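Local coordinates for enoyl-CoA hydratase (Geobacillus kaustophilus, PDB 2PPY), which probably catalyses the reversible hydration of 2-enoyl-CoA thioesters in fatty acid beta-oxidation, as a member of the crotonase family, at residues Val103-Leu108 with Glu199-Leu204; Gly133-Pro138 with Gly182-Val187; Ala20-His25 with Lys38-Ala43. All coordinates share one frame; numbering follows the deposited sequence.

Contact 1: residues Val103-Leu108 with Glu199-Leu204; sequences VYIACL and EYARKL
V103 and I105 of strand 103-108 meet L204, A201 and Y200 of helix 193-205, and the two short segments run almost exactly antiparallel: their axes make an angle of 171° and approach to 10.7 Å. The backbones come nearest at I105 and A201, whose CA atoms lie 8.3 Å apart. That separation is bridged by side chains, all of them meeting through carbon atoms.

I105 makes two of the contacts through one methyl group. Its CG1 branch stands anti to the carbonyl carbon (chi1 -53°) and continues extended (chi2 175°), which carries CD1 out toward the helix. There CD1 lies 3.9 Å from CD1 of Y200, approaching the phenol ring obliquely, and 4.5 Å from CB of A201. One turn further along the helix, L204 reaches back to the start of the strand. Its CD1 lies 4.2 Å from CG1 of V103, and these two side chains cross at about a right angle.

Y200 has partners beyond the strand: its ring packs edge-to-face with F127 of the neighbouring strand 125-129, while its hydroxyl is hydrogen-bonded to D165 of the second subunit. L204 likewise touches I168 of that subunit, so residues that line the intrachain core also take part in the subunit interface. On the outer side of the helix, K203 NZ and E199 OE2 form a salt bridge at 3.5 Å, one turn apart.

On the strand side, V103 and I105 bond through their backbones to K54 and to V56 and V58 of strand 55-60, which places them in the interior of the main sheet. A helix lying antiparallel to an interior parallel strand and packed on it through apolar side chains and one tyrosine ring is typical of the layered alpha/beta core of the crotonase fold.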
ATOM      1  N   VAL A 103      -6.105 -22.535 -12.236  1.00 22.52           N
ATOM      2  CA  VAL A 103      -6.698 -22.431 -10.916  1.00 18.27           C
ATOM      3  C   VAL A 103      -6.122 -23.604 -10.126  1.00 21.97           C
ATOM      4  O   VAL A 103      -6.243 -24.761 -10.539  1.00 19.92           O
ATOM      5  CB  VAL A 103      -8.237 -22.556 -10.975  1.00 18.94           C
ATOM      6  CG1 VAL A 103      -8.811 -22.703  -9.572  1.00 14.50           C
ATOM      7  CG2 VAL A 103      -8.825 -21.333 -11.653  1.00 25.13           C
ATOM      8  N   TYR A 104      -5.476 -23.303  -9.007  1.00 19.30           N
ATOM      9  CA  TYR A 104      -4.891 -24.337  -8.164  1.00 18.55           C
ATOM     10  C   TYR A 104      -5.814 -24.718  -7.004  1.00 19.67           C
ATOM     11  O   TYR A 104      -6.208 -23.873  -6.202  1.00 20.22           O
ATOM     12  CB  TYR A 104      -3.534 -23.870  -7.624  1.00 18.03           C
ATOM     13  CG  TYR A 104      -2.370 -24.157  -8.554  1.00 17.76           C
ATOM     14  CD1 TYR A 104      -2.298 -23.579  -9.822  1.00 18.81           C
ATOM     15  CD2 TYR A 104      -1.358 -25.036  -8.174  1.00 12.60           C
ATOM     16  CE1 TYR A 104      -1.243 -23.877 -10.693  1.00 17.58           C
ATOM     17  CE2 TYR A 104      -0.304 -25.340  -9.032  1.00 17.56           C
ATOM     18  CZ  TYR A 104      -0.254 -24.760 -10.287  1.00 15.94           C
ATOM     19  OH  TYR A 104       0.777 -25.080 -11.130  1.00 15.04           O
ATOM     20  N   ILE A 105      -6.157 -25.999  -6.927  1.00 19.33           N
ATOM     21  CA  ILE A 105      -7.035 -26.503  -5.878  1.00 18.87           C
ATOM     22  C   ILE A 105      -6.292 -27.529  -5.031  1.00 21.97           C
ATOM     23  O   ILE A 105      -5.704 -28.471  -5.562  1.00 23.33           O
ATOM     24  CB  ILE A 105      -8.284 -27.200  -6.469  1.00 13.20           C
ATOM     25  CG1 ILE A 105      -8.989 -26.270  -7.455  1.00 11.55           C
ATOM     26  CG2 ILE A 105      -9.251 -27.598  -5.344  1.00  6.07           C
ATOM     27  CD1 ILE A 105     -10.151 -26.931  -8.168  1.00 14.15           C
ATOM     28  N   ALA A 106      -6.319 -27.341  -3.718  1.00 17.30           N
ATOM     29  CA  ALA A 106      -5.672 -28.272  -2.806  1.00 17.64           C
ATOM     30  C   ALA A 106      -6.716 -29.295  -2.376  1.00 23.73           C
ATOM     31  O   ALA A 106      -7.711 -28.941  -1.746  1.00 20.73           O
ATOM     32  CB  ALA A 106      -5.147 -27.533  -1.593  1.00 14.12           C
ATOM     33  N   CYS A 107      -6.500 -30.557  -2.731  1.00 25.22           N
ATOM     34  CA  CYS A 107      -7.432 -31.616  -2.361  1.00 23.87           C
ATOM     35  C   CYS A 107      -6.927 -32.229  -1.062  1.00 23.86           C
ATOM     36  O   CYS A 107      -6.037 -33.078  -1.074  1.00 23.96           O
ATOM     37  CB  CYS A 107      -7.495 -32.684  -3.455  1.00 20.29           C
ATOM     38  SG  CYS A 107      -8.774 -33.944  -3.175  1.00 23.39           S
ATOM     39  N   LEU A 108      -7.502 -31.802   0.057  1.00 20.18           N
ATOM     40  CA  LEU A 108      -7.069 -32.284   1.361  1.00 19.20           C
ATOM     41  C   LEU A 108      -7.841 -33.509   1.856  1.00 22.03           C
ATOM     42  O   LEU A 108      -9.019 -33.421   2.212  1.00 20.55           O
ATOM     43  CB  LEU A 108      -7.169 -31.138   2.371  1.00 16.15           C
ATOM     44  CG  LEU A 108      -6.494 -29.837   1.909  1.00 15.85           C
ATOM     45  CD1 LEU A 108      -6.745 -28.736   2.939  1.00 16.93           C
ATOM     46  CD2 LEU A 108      -4.990 -30.059   1.714  1.00 15.36           C
ATOM     47  N   GLU A 199     -14.855 -33.215  -9.974  1.00 23.33           N
ATOM     48  CA  GLU A 199     -16.097 -32.777 -10.601  1.00 29.44           C
ATOM     49  C   GLU A 199     -16.108 -31.254 -10.707  1.00 26.54           C
ATOM     50  O   GLU A 199     -16.551 -30.698 -11.711  1.00 26.51           O
ATOM     51  CB  GLU A 199     -17.293 -33.258  -9.778  1.00 35.70           C
ATOM     52  CG  GLU A 199     -18.644 -32.848 -10.328  1.00 55.20           C
ATOM     53  CD  GLU A 199     -19.792 -33.443  -9.532  1.00 67.86           C
ATOM     54  OE1 GLU A 199     -19.876 -34.689  -9.460  1.00 74.12           O
ATOM     55  OE2 GLU A 199     -20.605 -32.670  -8.978  1.00 71.59           O
ATOM     56  N   TYR A 200     -15.609 -30.588  -9.668  1.00 28.07           N
ATOM     57  CA  TYR A 200     -15.547 -29.130  -9.641  1.00 24.15           C
ATOM     58  C   TYR A 200     -14.568 -28.657 -10.704  1.00 20.40           C
ATOM     59  O   TYR A 200     -14.867 -27.742 -11.472  1.00 25.99           O
ATOM     60  CB  TYR A 200     -15.101 -28.657  -8.254  1.00 21.18           C
ATOM     61  CG  TYR A 200     -15.052 -27.154  -8.059  1.00 19.19           C
ATOM     62  CD1 TYR A 200     -13.988 -26.397  -8.552  1.00 16.65           C
ATOM     63  CD2 TYR A 200     -16.048 -26.496  -7.334  1.00 18.64           C
ATOM     64  CE1 TYR A 200     -13.911 -25.016  -8.320  1.00 13.61           C
ATOM     65  CE2 TYR A 200     -15.982 -25.116  -7.099  1.00 17.62           C
ATOM     66  CZ  TYR A 200     -14.908 -24.385  -7.593  1.00 19.85           C
ATOM     67  OH  TYR A 200     -14.818 -23.031  -7.340  1.00 15.25           O
ATOM     68  N   ALA A 201     -13.401 -29.294 -10.753  1.00 24.64           N
ATOM     69  CA  ALA A 201     -12.381 -28.940 -11.731  1.00 22.04           C
ATOM     70  C   ALA A 201     -12.900 -29.186 -13.146  1.00 27.59           C
ATOM     71  O   ALA A 201     -12.652 -28.390 -14.052  1.00 27.27           O
ATOM     72  CB  ALA A 201     -11.111 -29.746 -11.485  1.00 19.21           C
ATOM     73  N   ARG A 202     -13.619 -30.290 -13.337  1.00 29.80           N
ATOM     74  CA  ARG A 202     -14.171 -30.603 -14.648  1.00 29.87           C
ATOM     75  C   ARG A 202     -15.048 -29.460 -15.149  1.00 27.07           C
ATOM     76  O   ARG A 202     -14.901 -29.019 -16.292  1.00 25.96           O
ATOM     77  CB  ARG A 202     -14.989 -31.901 -14.604  1.00 39.19           C
ATOM     78  CG  ARG A 202     -14.151 -33.177 -14.610  1.00 53.97           C
ATOM     79  CD  ARG A 202     -15.018 -34.414 -14.845  1.00 61.84           C
ATOM     80  NE  ARG A 202     -15.824 -34.785 -13.680  1.00 69.86           N
ATOM     81  CZ  ARG A 202     -15.378 -35.516 -12.662  1.00 69.46           C
ATOM     82  NH1 ARG A 202     -14.129 -35.960 -12.658  1.00 71.24           N
ATOM     83  NH2 ARG A 202     -16.181 -35.805 -11.646  1.00 70.92           N
ATOM     84  N   LYS A 203     -15.953 -28.982 -14.298  1.00 23.79           N
ATOM     85  CA  LYS A 203     -16.842 -27.884 -14.673  1.00 29.13           C
ATOM     86  C   LYS A 203     -16.056 -26.640 -15.090  1.00 29.86           C
ATOM     87  O   LYS A 203     -16.436 -25.945 -16.034  1.00 30.55           O
ATOM     88  CB  LYS A 203     -17.789 -27.528 -13.522  1.00 30.44           C
ATOM     89  CG  LYS A 203     -18.906 -28.539 -13.267  1.00 37.03           C
ATOM     90  CD  LYS A 203     -19.909 -27.994 -12.250  1.00 39.69           C
ATOM     91  CE  LYS A 203     -21.101 -28.927 -12.052  1.00 49.35           C
ATOM     92  NZ  LYS A 203     -20.727 -30.218 -11.410  1.00 50.49           N
ATOM     93  N   LEU A 204     -14.966 -26.352 -14.387  1.00 26.44           N
ATOM     94  CA  LEU A 204     -14.147 -25.194 -14.731  1.00 25.88           C
ATOM     95  C   LEU A 204     -13.493 -25.409 -16.088  1.00 24.91           C
ATOM     96  O   LEU A 204     -13.570 -24.547 -16.966  1.00 23.99           O
ATOM     97  CB  LEU A 204     -13.056 -24.955 -13.678  1.00 21.06           C
ATOM     98  CG  LEU A 204     -13.480 -24.429 -12.304  1.00 25.18           C
ATOM     99  CD1 LEU A 204     -12.242 -24.199 -11.446  1.00 23.56           C
ATOM    100  CD2 LEU A 204     -14.256 -23.128 -12.473  1.00 19.85           C
TER

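Contact 2: residues Gly133-Pro138 with Gly182-Val187; sequences GKIGLP and GLVNRV
I135 meets L183 end to end, with V184 beside the point of contact. The CD1 methyl of I135 is 3.6 Å from CD1 of L183, and the same L183 methyl sits 3.7 Å from CG1 of I135, so one leucine branch touches the last two carbons of the isoleucine chain. V184 adds its CG1 at 4.1 Å from CD1 of I135, its side chain slanting past the isoleucine.

The reach of I135 follows from its extended shape: CG1 is anti to the backbone N (chi1 179°) and the chain continues extended to CD1 (chi2 166°). This spans a wide gap, for even the nearest CA atoms, those of I135 and L183, are 9.0 Å apart.

Several neighbours enclose the meeting point. I135 packs on M128 of strand 125-129, on L117 of helix 115-121 and on A178 of helix 175-181; L183 also rests on A178 and on L121. G182, with positive phi, ends helix 175-181 in a Schellman motif, and L183 and V184 follow directly, both pointing toward I135. The carbonyl of L183 accepts a hydrogen bond from R126.

N185 and R186, the next two residues, are polar. OD1 of N185 is hydrogen-bonded to the backbone N of R126 in strand 125-129. R186 folds back so that NH1 donates to the carbonyl O of N185 at 3.0 Å, with the acceptor in the guanidinium plane but the donor 55° out of the carbonyl plane. NH1 also forms a salt bridge with D165 of the second subunit, and ND2 of N185 bonds to S161 of that subunit.

Chemically the contact is purely apolar: three buried aliphatic side chains join strand 135-136 to the turn after helix 175-181, while the polar groups of N185 and R186 are taken up by R126, by one another and by the second subunit.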
ATOM      1  N   GLY A 133      -8.824 -35.301   9.134  1.00 19.89           N
ATOM      2  CA  GLY A 133      -7.925 -35.178  10.269  1.00 20.97           C
ATOM      3  C   GLY A 133      -7.724 -33.787  10.831  1.00 20.96           C
ATOM      4  O   GLY A 133      -8.689 -33.057  11.070  1.00 23.32           O
ATOM      5  N   LYS A 134      -6.459 -33.422  11.034  1.00 24.78           N
ATOM      6  CA  LYS A 134      -6.080 -32.127  11.607  1.00 24.97           C
ATOM      7  C   LYS A 134      -5.555 -31.126  10.589  1.00 24.38           C
ATOM      8  O   LYS A 134      -4.894 -31.489   9.615  1.00 24.09           O
ATOM      9  CB  LYS A 134      -4.985 -32.310  12.662  1.00 29.36           C
ATOM     10  CG  LYS A 134      -5.234 -33.369  13.721  1.00 38.86           C
ATOM     11  CD  LYS A 134      -3.986 -33.515  14.589  1.00 45.57           C
ATOM     12  CE  LYS A 134      -4.140 -34.579  15.662  1.00 47.91           C
ATOM     13  NZ  LYS A 134      -2.905 -34.697  16.492  1.00 46.29           N
ATOM     14  N   ILE A 135      -5.837 -29.853  10.835  1.00 21.76           N
ATOM     15  CA  ILE A 135      -5.359 -28.789   9.964  1.00 20.26           C
ATOM     16  C   ILE A 135      -4.953 -27.613  10.854  1.00 20.31           C
ATOM     17  O   ILE A 135      -5.717 -27.186  11.721  1.00 22.57           O
ATOM     18  CB  ILE A 135      -6.447 -28.372   8.933  1.00 18.53           C
ATOM     19  CG1 ILE A 135      -5.930 -27.230   8.055  1.00 12.39           C
ATOM     20  CG2 ILE A 135      -7.734 -27.990   9.649  1.00 12.09           C
ATOM     21  CD1 ILE A 135      -6.774 -26.991   6.822  1.00 11.20           C
ATOM     22  N   GLY A 136      -3.732 -27.121  10.656  1.00 20.85           N
ATOM     23  CA  GLY A 136      -3.228 -26.012  11.450  1.00 11.64           C
ATOM     24  C   GLY A 136      -1.735 -25.780  11.271  1.00 16.30           C
ATOM     25  O   GLY A 136      -1.100 -26.391  10.411  1.00 15.74           O
ATOM     26  N   LEU A 137      -1.175 -24.895  12.091  1.00 14.40           N
ATOM     27  CA  LEU A 137       0.243 -24.554  12.025  1.00 12.95           C
ATOM     28  C   LEU A 137       0.893 -24.719  13.406  1.00 17.59           C
ATOM     29  O   LEU A 137       0.925 -23.783  14.205  1.00 20.22           O
ATOM     30  CB  LEU A 137       0.395 -23.109  11.547  1.00  8.45           C
ATOM     31  CG  LEU A 137      -0.191 -22.737  10.177  1.00 12.27           C
ATOM     32  CD1 LEU A 137      -0.124 -21.230   9.986  1.00  8.89           C
ATOM     33  CD2 LEU A 137       0.564 -23.446   9.068  1.00  8.77           C
ATOM     34  N   PRO A 138       1.424 -25.919  13.699  1.00 17.22           N
ATOM     35  CA  PRO A 138       2.059 -26.183  14.993  1.00 17.05           C
ATOM     36  C   PRO A 138       3.552 -25.867  15.125  1.00 18.84           C
ATOM     37  O   PRO A 138       4.174 -26.267  16.106  1.00 18.25           O
ATOM     38  CB  PRO A 138       1.772 -27.664  15.202  1.00 21.29           C
ATOM     39  CG  PRO A 138       1.931 -28.205  13.820  1.00 16.56           C
ATOM     40  CD  PRO A 138       1.217 -27.175  12.952  1.00 15.20           C
ATOM     41  N   GLY A 182     -13.462 -20.203   7.328  1.00 15.04           N
ATOM     42  CA  GLY A 182     -13.014 -19.891   5.981  1.00 14.43           C
ATOM     43  C   GLY A 182     -11.639 -20.419   5.612  1.00 14.36           C
ATOM     44  O   GLY A 182     -11.059 -19.984   4.619  1.00 16.11           O
ATOM     45  N   LEU A 183     -11.115 -21.357   6.396  1.00 12.88           N
ATOM     46  CA  LEU A 183      -9.799 -21.931   6.117  1.00 13.57           C
ATOM     47  C   LEU A 183      -9.850 -22.826   4.874  1.00 13.58           C
ATOM     48  O   LEU A 183      -8.868 -22.941   4.143  1.00 17.38           O
ATOM     49  CB  LEU A 183      -9.308 -22.746   7.314  1.00 10.69           C
ATOM     50  CG  LEU A 183      -7.816 -22.663   7.659  1.00 16.55           C
ATOM     51  CD1 LEU A 183      -7.432 -23.904   8.447  1.00 10.84           C
ATOM     52  CD2 LEU A 183      -6.962 -22.557   6.414  1.00  9.51           C
ATOM     53  N   VAL A 184     -10.987 -23.484   4.660  1.00 17.57           N
ATOM     54  CA  VAL A 184     -11.182 -24.332   3.480  1.00 12.55           C
ATOM     55  C   VAL A 184     -12.454 -23.825   2.827  1.00 13.44           C
ATOM     56  O   VAL A 184     -13.265 -23.180   3.495  1.00 14.01           O
ATOM     57  CB  VAL A 184     -11.353 -25.839   3.841  1.00 13.14           C
ATOM     58  CG1 VAL A 184     -10.109 -26.339   4.561  1.00  6.51           C
ATOM     59  CG2 VAL A 184     -12.606 -26.054   4.701  1.00 10.59           C
ATOM     60  N   ASN A 185     -12.628 -24.102   1.535  1.00 12.86           N
ATOM     61  CA  ASN A 185     -13.820 -23.657   0.807  1.00 15.14           C
ATOM     62  C   ASN A 185     -14.931 -24.700   0.751  1.00 18.45           C
ATOM     63  O   ASN A 185     -16.094 -24.364   0.532  1.00 17.31           O
ATOM     64  CB  ASN A 185     -13.460 -23.272  -0.628  1.00 14.39           C
ATOM     65  CG  ASN A 185     -12.319 -22.285  -0.693  1.00 20.64           C
ATOM     66  OD1 ASN A 185     -11.153 -22.656  -0.558  1.00 17.82           O
ATOM     67  ND2 ASN A 185     -12.651 -21.013  -0.890  1.00 18.03           N
ATOM     68  N   ARG A 186     -14.567 -25.963   0.931  1.00 14.54           N
ATOM     69  CA  ARG A 186     -15.538 -27.051   0.887  1.00 16.29           C
ATOM     70  C   ARG A 186     -15.111 -28.202   1.776  1.00 17.43           C
ATOM     71  O   ARG A 186     -13.922 -28.459   1.949  1.00 17.63           O
ATOM     72  CB  ARG A 186     -15.663 -27.608  -0.534  1.00 13.72           C
ATOM     73  CG  ARG A 186     -16.134 -26.641  -1.590  1.00 20.63           C
ATOM     74  CD  ARG A 186     -17.638 -26.652  -1.726  1.00 11.82           C
ATOM     75  NE  ARG A 186     -18.046 -25.951  -2.938  1.00 24.10           N
ATOM     76  CZ  ARG A 186     -17.856 -24.653  -3.149  1.00 24.65           C
ATOM     77  NH1 ARG A 186     -17.267 -23.905  -2.221  1.00 23.53           N
ATOM     78  NH2 ARG A 186     -18.239 -24.106  -4.292  1.00 18.09           N
ATOM     79  N   VAL A 187     -16.095 -28.890   2.337  1.00 19.87           N
ATOM     80  CA  VAL A 187     -15.847 -30.071   3.150  1.00 20.34           C
ATOM     81  C   VAL A 187     -16.737 -31.129   2.515  1.00 23.20           C
ATOM     82  O   VAL A 187     -17.961 -30.996   2.514  1.00 20.74           O
ATOM     83  CB  VAL A 187     -16.244 -29.877   4.627  1.00 22.13           C
ATOM     84  CG1 VAL A 187     -16.382 -31.242   5.309  1.00 25.29           C
ATOM     85  CG2 VAL A 187     -15.174 -29.060   5.347  1.00 16.68           C
TER

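Contact 3: residues Ala20-His25 with Lys38-Ala43; sequences AEIHLH and KEFNAA
I22 and F40 meet because each first torsion sends its side chain across the gap between strand 19-24 and helix 34-48. In I22, CG2 is anti to the backbone N and CG1 anti to the carbonyl carbon (chi1 -56°), an arrangement that turns both branches toward the helix. F40 holds its ring carbon CG anti to the backbone N (chi1 -168°), which swings the ring out toward the strand.

The CE1 corner of the ring is shared by both isoleucine branches: it lies 3.8 Å from CD1 and 4.0 Å from CG2 of I22. CD1 of I22 approaches the ring obliquely, and the two side chains cross at about a right angle. The same methyl is 4.3 Å from CB of A43, and the CA atoms of I22 and A43, the closest pair, are 7.9 Å apart. L11 of strand 11-16 packs against both I22 and F40.

On the strand, H23 NE2 donates to OE1 of E21 at 2.9 Å, nearly straight at 166°. D61 bonds the other ring nitrogen, and R198 forms a salt bridge with OE2 of E21.

Strand 19-24 and helix 34-48 open a beta-alpha-beta unit completed by strand 55-60, and between the two segments all the contacts are buried hydrocarbon ones, while the polar groups of E21 and H23 are engaged with each other and with R198 and D61, apart from the contact.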
ATOM      1  N   ALA A  20      -4.647 -30.968 -14.558  1.00 21.28           N
ATOM      2  CA  ALA A  20      -3.392 -31.595 -14.178  1.00 19.07           C
ATOM      3  C   ALA A  20      -3.489 -31.923 -12.703  1.00 21.11           C
ATOM      4  O   ALA A  20      -3.970 -31.114 -11.911  1.00 25.92           O
ATOM      5  CB  ALA A  20      -2.220 -30.653 -14.428  1.00 16.17           C
ATOM      6  N   GLU A  21      -3.059 -33.121 -12.331  1.00 21.62           N
ATOM      7  CA  GLU A  21      -3.099 -33.515 -10.936  1.00 21.12           C
ATOM      8  C   GLU A  21      -1.679 -33.766 -10.483  1.00 24.84           C
ATOM      9  O   GLU A  21      -0.954 -34.553 -11.088  1.00 22.34           O
ATOM     10  CB  GLU A  21      -3.922 -34.789 -10.734  1.00 21.29           C
ATOM     11  CG  GLU A  21      -5.322 -34.748 -11.304  1.00 25.27           C
ATOM     12  CD  GLU A  21      -6.190 -35.880 -10.778  1.00 25.61           C
ATOM     13  OE1 GLU A  21      -5.636 -36.947 -10.442  1.00 31.23           O
ATOM     14  OE2 GLU A  21      -7.425 -35.709 -10.709  1.00 26.86           O
ATOM     15  N   ILE A  22      -1.277 -33.078  -9.424  1.00 25.58           N
ATOM     16  CA  ILE A  22       0.056 -33.251  -8.882  1.00 22.44           C
ATOM     17  C   ILE A  22      -0.103 -34.130  -7.649  1.00 26.23           C
ATOM     18  O   ILE A  22      -0.592 -33.676  -6.610  1.00 21.53           O
ATOM     19  CB  ILE A  22       0.679 -31.899  -8.475  1.00 18.93           C
ATOM     20  CG1 ILE A  22       0.673 -30.937  -9.669  1.00 14.55           C
ATOM     21  CG2 ILE A  22       2.102 -32.119  -7.984  1.00 18.32           C
ATOM     22  CD1 ILE A  22       1.225 -29.545  -9.360  1.00 18.31           C
ATOM     23  N   HIS A  23       0.277 -35.397  -7.778  1.00 25.12           N
ATOM     24  CA  HIS A  23       0.170 -36.327  -6.664  1.00 24.00           C
ATOM     25  C   HIS A  23       1.454 -36.331  -5.860  1.00 24.80           C
ATOM     26  O   HIS A  23       2.541 -36.468  -6.414  1.00 23.77           O
ATOM     27  CB  HIS A  23      -0.132 -37.738  -7.166  1.00 26.07           C
ATOM     28  CG  HIS A  23      -1.522 -37.907  -7.692  1.00 27.12           C
ATOM     29  ND1 HIS A  23      -2.460 -38.710  -7.078  1.00 28.88           N
ATOM     30  CD2 HIS A  23      -2.138 -37.369  -8.772  1.00 24.14           C
ATOM     31  CE1 HIS A  23      -3.591 -38.662  -7.758  1.00 32.53           C
ATOM     32  NE2 HIS A  23      -3.423 -37.856  -8.791  1.00 32.43           N
ATOM     33  N   LEU A  24       1.320 -36.178  -4.549  1.00 26.88           N
ATOM     34  CA  LEU A  24       2.469 -36.164  -3.663  1.00 25.15           C
ATOM     35  C   LEU A  24       2.680 -37.543  -3.033  1.00 26.15           C
ATOM     36  O   LEU A  24       1.759 -38.115  -2.453  1.00 23.60           O
ATOM     37  CB  LEU A  24       2.260 -35.122  -2.561  1.00 25.36           C
ATOM     38  CG  LEU A  24       1.847 -33.712  -3.010  1.00 27.34           C
ATOM     39  CD1 LEU A  24       1.669 -32.817  -1.788  1.00 28.34           C
ATOM     40  CD2 LEU A  24       2.896 -33.130  -3.940  1.00 20.62           C
ATOM     41  N   HIS A  25       3.890 -38.073  -3.165  1.00 26.17           N
ATOM     42  CA  HIS A  25       4.242 -39.368  -2.592  1.00 29.83           C
ATOM     43  C   HIS A  25       5.696 -39.310  -2.135  1.00 31.33           C
ATOM     44  O   HIS A  25       6.578 -39.888  -2.758  1.00 33.27           O
ATOM     45  CB  HIS A  25       4.047 -40.504  -3.616  1.00 25.00           C
ATOM     46  CG  HIS A  25       4.672 -40.236  -4.952  1.00 19.13           C
ATOM     47  ND1 HIS A  25       3.925 -39.957  -6.076  1.00 28.00           N
ATOM     48  CD2 HIS A  25       5.968 -40.220  -5.348  1.00 18.92           C
ATOM     49  CE1 HIS A  25       4.733 -39.781  -7.107  1.00 20.70           C
ATOM     50  NE2 HIS A  25       5.978 -39.934  -6.691  1.00 23.39           N
ATOM     51  N   LYS A  38      11.988 -28.439  -5.436  1.00 16.86           N
ATOM     52  CA  LYS A  38      12.615 -28.222  -6.732  1.00 21.83           C
ATOM     53  C   LYS A  38      11.759 -28.927  -7.783  1.00 19.09           C
ATOM     54  O   LYS A  38      11.593 -28.428  -8.893  1.00 19.71           O
ATOM     55  CB  LYS A  38      14.051 -28.759  -6.726  1.00 20.91           C
ATOM     56  CG  LYS A  38      14.973 -27.949  -5.821  1.00 24.08           C
ATOM     57  CD  LYS A  38      16.307 -28.628  -5.563  1.00 35.02           C
ATOM     58  CE  LYS A  38      17.132 -28.770  -6.823  1.00 42.88           C
ATOM     59  NZ  LYS A  38      18.453 -29.387  -6.516  1.00 54.37           N
ATOM     60  N   GLU A  39      11.191 -30.075  -7.415  1.00 20.92           N
ATOM     61  CA  GLU A  39      10.333 -30.818  -8.331  1.00 19.49           C
ATOM     62  C   GLU A  39       8.965 -30.148  -8.451  1.00 20.25           C
ATOM     63  O   GLU A  39       8.404 -30.063  -9.542  1.00 17.18           O
ATOM     64  CB  GLU A  39      10.148 -32.265  -7.859  1.00 29.49           C
ATOM     65  CG  GLU A  39      11.438 -33.071  -7.739  1.00 40.32           C
ATOM     66  CD  GLU A  39      11.186 -34.571  -7.727  1.00 47.89           C
ATOM     67  OE1 GLU A  39      10.271 -35.016  -7.005  1.00 50.11           O
ATOM     68  OE2 GLU A  39      11.902 -35.307  -8.437  1.00 47.89           O
ATOM     69  N   PHE A  40       8.431 -29.675  -7.328  1.00 18.97           N
ATOM     70  CA  PHE A  40       7.130 -29.008  -7.329  1.00 19.38           C
ATOM     71  C   PHE A  40       7.217 -27.740  -8.182  1.00 18.71           C
ATOM     72  O   PHE A  40       6.292 -27.417  -8.934  1.00 17.93           O
ATOM     73  CB  PHE A  40       6.708 -28.647  -5.898  1.00 20.85           C
ATOM     74  CG  PHE A  40       5.270 -28.214  -5.781  1.00 24.86           C
ATOM     75  CD1 PHE A  40       4.240 -29.085  -6.121  1.00 27.88           C
ATOM     76  CD2 PHE A  40       4.944 -26.939  -5.335  1.00 28.19           C
ATOM     77  CE1 PHE A  40       2.905 -28.694  -6.011  1.00 31.02           C
ATOM     78  CE2 PHE A  40       3.611 -26.538  -5.222  1.00 31.31           C
ATOM     79  CZ  PHE A  40       2.591 -27.418  -5.564  1.00 25.33           C
ATOM     80  N   ASN A  41       8.337 -27.031  -8.062  1.00 15.83           N
ATOM     81  CA  ASN A  41       8.570 -25.815  -8.838  1.00 16.73           C
ATOM     82  C   ASN A  41       8.606 -26.141 -10.330  1.00 18.73           C
ATOM     83  O   ASN A  41       8.047 -25.414 -11.149  1.00 21.20           O
ATOM     84  CB  ASN A  41       9.901 -25.178  -8.438  1.00 17.40           C
ATOM     85  CG  ASN A  41      10.199 -23.921  -9.227  1.00 21.00           C
ATOM     86  OD1 ASN A  41       9.517 -22.908  -9.084  1.00 18.87           O
ATOM     87  ND2 ASN A  41      11.212 -23.984 -10.077  1.00 20.96           N
ATOM     88  N   ALA A  42       9.277 -27.237 -10.679  1.00 20.85           N
ATOM     89  CA  ALA A  42       9.378 -27.661 -12.076  1.00 20.91           C
ATOM     90  C   ALA A  42       8.003 -28.003 -12.642  1.00 17.46           C
ATOM     91  O   ALA A  42       7.708 -27.700 -13.799  1.00 21.35           O
ATOM     92  CB  ALA A  42      10.304 -28.865 -12.195  1.00 13.70           C
ATOM     93  N   ALA A  43       7.167 -28.636 -11.823  1.00 15.73           N
ATOM     94  CA  ALA A  43       5.822 -29.012 -12.248  1.00 16.65           C
ATOM     95  C   ALA A  43       5.020 -27.753 -12.560  1.00 20.43           C
ATOM     96  O   ALA A  43       4.284 -27.692 -13.548  1.00 22.39           O
ATOM     97  CB  ALA A  43       5.135 -29.811 -11.152  1.00 21.12           C
TER

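How the contacts relate
All three contacts reach the same main sheet, contact 3 through strand 19-24 and contact 1 through strand 103-108, with strand 55-60 between these two. Contacts 1 and 2 have centres about 17 Å apart and touch twice: CE2 of Y200 lies 3.7 Å from NH2 of R186, and CD1 of L108 lies 4.3 Å from CD1 of I135. Contact 2 is nested within the loop closed by contact 1, and both touch the second subunit, meeting there at the same aspartate, D165 of that subunit. Contact 3 closes earlier in the chain; its centre is about 16 Å from that of contact 1 and about 21 Å from that of contact 2.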